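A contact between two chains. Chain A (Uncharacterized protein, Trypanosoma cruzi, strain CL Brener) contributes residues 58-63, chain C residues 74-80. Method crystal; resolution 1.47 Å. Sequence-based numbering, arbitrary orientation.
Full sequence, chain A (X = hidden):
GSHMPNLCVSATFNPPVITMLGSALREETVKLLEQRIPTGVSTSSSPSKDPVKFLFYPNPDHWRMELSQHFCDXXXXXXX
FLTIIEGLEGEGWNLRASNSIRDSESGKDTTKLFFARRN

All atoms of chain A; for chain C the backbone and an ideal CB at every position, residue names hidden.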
# COMPACT_ATOMS: atom_id res chain seq x y z
N PRO A 58 11.64 7.44 -23.74
CA PRO A 58 12.46 8.24 -22.84
C PRO A 58 11.68 9.26 -22.01
O PRO A 58 10.53 9.53 -22.28
CB PRO A 58 13.39 8.97 -23.80
CG PRO A 58 12.57 9.18 -25.00
CD PRO A 58 11.62 8.00 -25.10
N ASN A 59 12.34 9.80 -20.98
CA ASN A 59 11.95 11.05 -20.28
C ASN A 59 10.48 11.02 -19.89
O ASN A 59 9.72 11.88 -20.34
CB ASN A 59 12.27 12.27 -21.15
CG ASN A 59 13.72 12.24 -21.57
OD1 ASN A 59 14.54 11.63 -20.90
ND2 ASN A 59 14.03 12.82 -22.72
N PRO A 60 10.04 10.17 -18.93
CA PRO A 60 10.95 9.34 -18.14
C PRO A 60 11.32 8.02 -18.81
O PRO A 60 10.51 7.44 -19.43
CB PRO A 60 10.12 8.99 -16.89
CG PRO A 60 8.68 8.96 -17.43
CD PRO A 60 8.66 10.11 -18.42
N ASP A 61 12.56 7.59 -18.66
CA ASP A 61 13.00 6.35 -19.34
C ASP A 61 12.25 5.12 -18.80
O ASP A 61 12.29 4.86 -17.56
CB ASP A 61 14.48 6.05 -19.19
CG ASP A 61 15.39 7.03 -19.87
OD1 ASP A 61 14.87 7.94 -20.58
OD2 ASP A 61 16.61 6.92 -19.63
N HIS A 62 11.59 4.38 -19.68
CA HIS A 62 10.76 3.27 -19.21
C HIS A 62 10.31 2.34 -20.33
O HIS A 62 10.53 2.64 -21.55
CB HIS A 62 9.47 3.78 -18.52
CG HIS A 62 8.44 4.24 -19.48
ND1 HIS A 62 8.52 5.46 -20.10
CD2 HIS A 62 7.28 3.67 -19.89
CE1 HIS A 62 7.44 5.60 -20.87
NE2 HIS A 62 6.68 4.50 -20.78
N TRP A 63 9.77 1.18 -19.95
CA TRP A 63 9.29 0.15 -20.89
C TRP A 63 7.77 0.04 -20.73
O TRP A 63 7.29 0.02 -19.58
CB TRP A 63 10.00 -1.17 -20.65
CG TRP A 63 11.48 -1.04 -20.82
CD1 TRP A 63 12.40 -0.58 -19.92
CD2 TRP A 63 12.21 -1.41 -21.98
NE1 TRP A 63 13.66 -0.69 -20.43
CE2 TRP A 63 13.58 -1.18 -21.71
CE3 TRP A 63 11.83 -1.87 -23.23
CZ2 TRP A 63 14.56 -1.40 -22.67
CZ3 TRP A 63 12.79 -2.09 -24.19
CH2 TRP A 63 14.14 -1.89 -23.89
N UNK C 74 -0.28 9.26 -15.66
CA UNK C 74 0.01 8.18 -14.70
C UNK C 74 1.51 7.84 -14.74
O UNK C 74 2.15 7.58 -13.68
CB UNK C 74 -0.83 6.94 -15.01
N UNK C 75 2.08 7.86 -15.92
CA UNK C 75 3.51 7.56 -16.06
C UNK C 75 4.34 8.58 -15.26
O UNK C 75 5.32 8.20 -14.60
CB UNK C 75 3.92 7.57 -17.53
N UNK C 76 3.98 9.86 -15.32
CA UNK C 76 4.77 10.89 -14.63
C UNK C 76 4.58 10.74 -13.11
O UNK C 76 5.52 11.08 -12.35
CB UNK C 76 4.36 12.29 -15.09
N UNK C 77 3.41 10.27 -12.67
CA UNK C 77 3.16 10.05 -11.24
C UNK C 77 4.14 8.94 -10.77
O UNK C 77 4.78 9.09 -9.75
CB UNK C 77 1.70 9.66 -10.98
N UNK C 78 4.30 7.84 -11.53
CA UNK C 78 5.23 6.75 -11.18
C UNK C 78 6.64 7.34 -11.05
O UNK C 78 7.37 6.97 -10.16
CB UNK C 78 5.20 5.64 -12.23
N UNK C 79 7.02 8.19 -12.01
CA UNK C 79 8.35 8.80 -11.98
C UNK C 79 8.54 9.67 -10.72
O UNK C 79 9.61 9.67 -10.14
CB UNK C 79 8.57 9.64 -13.24
N UNK C 80 7.58 10.46 -10.35
CA UNK C 80 7.69 11.31 -9.12
C UNK C 80 7.87 10.40 -7.91
O UNK C 80 8.74 10.63 -7.04
CB UNK C 80 6.46 12.20 -8.94

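Chain C runs through this contact as a regular helix, so every fourth position returns to the same side; positions 75 and 79 lie on one side and both face Pro A60, the residue whose ring projects toward the helix after a cis peptide bond.

At position 74 the ideal CB has nothing of chain A's stretch within 5.5 Å, so many residues would be tolerated. It is Asp C74, whose carboxylate is engaged elsewhere in the structure.

Position 75 faces both Pro A60 and His A62. Its CB points toward chain A and lies 5.0 Å from CG of Pro A60 and 5.2 Å from CE1 of His A62, leaving a gap bounded by an apolar ring and an aromatic one. ND1 of His A62 donates a hydrogen bond of 2.9 Å to O of Pro A60, consistent with a ring held in this orientation. A medium-sized apolar side chain would suit; alanine would reach neither ring closely. The deposited residue is Leu C75, with chi1 t and chi2 p. Its CG packs 3.7 Å from CG of Pro A60. Its CD1 sits almost exactly over a face of the His A62 ring, 3.7 Å from the centroid and 3° off the normal, a CH-pi contact, while CD2 comes within 3.1 Å of CE1 of His A62.

At position 76 the CB points sideways and has no near neighbour, yet a longer side chain could swing back toward Pro A60 and the carbonyl of Asn A59. A flat ring, a flexible apolar chain or a long polar one could all serve. Here it is His C76, with chi1 m. CD of Pro A60 lies over one ring face, 4.0 Å from the centroid, in a second CH-pi contact. NE2 of His C76 is 4.1 Å from O of Asn A59, and no hydrogen bond links them.

Position 77 is out of reach and sets no requirement from this side; it is Lys C77, its NZ hydrogen-bonded elsewhere in the structure.

At position 78 CA-to-CB points toward chain A, but across a space its stretch does not fill, so small or larger residues are both conceivable. CB of Ser C78 stays 7.1 Å from CG of Pro A60.

At position 79 the CB faces Pro A60 directly, 4.0 Å from its CB, already at van der Waals distance. A small apolar residue therefore completes the contact without further reach. Ala C79 does this, its methyl packing against the proline ring.

Position 80 is out of reach, leaving the choice open; Val C80 makes no contact here.

Chain C, residues 74-80: DLHKSAV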
# COMPACT_ATOMS: atom_id res chain seq x y z
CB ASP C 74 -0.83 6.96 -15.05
CG ASP C 74 -0.43 5.76 -14.26
OD1 ASP C 74 -0.70 5.75 -12.99
OD2 ASP C 74 0.17 4.87 -14.88
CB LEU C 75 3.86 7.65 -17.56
CG LEU C 75 5.34 7.43 -17.87
CD1 LEU C 75 5.80 6.05 -17.39
CD2 LEU C 75 5.60 7.57 -19.36
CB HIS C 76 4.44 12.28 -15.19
CG HIS C 76 5.18 12.54 -16.46
ND1 HIS C 76 4.84 11.92 -17.66
CD2 HIS C 76 6.29 13.28 -16.71
CE1 HIS C 76 5.68 12.33 -18.62
NE2 HIS C 76 6.58 13.16 -18.07
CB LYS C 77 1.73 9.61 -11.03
CG LYS C 77 0.70 10.66 -11.37
CD LYS C 77 -0.71 10.21 -11.16
CE LYS C 77 -1.73 11.02 -11.95
NZ LYS C 77 -3.10 10.46 -11.81
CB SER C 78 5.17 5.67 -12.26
OG SER C 78 3.89 5.05 -12.34
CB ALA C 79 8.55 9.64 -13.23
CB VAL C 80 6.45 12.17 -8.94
CG1 VAL C 80 6.44 12.81 -7.56
CG2 VAL C 80 6.35 13.23 -10.04
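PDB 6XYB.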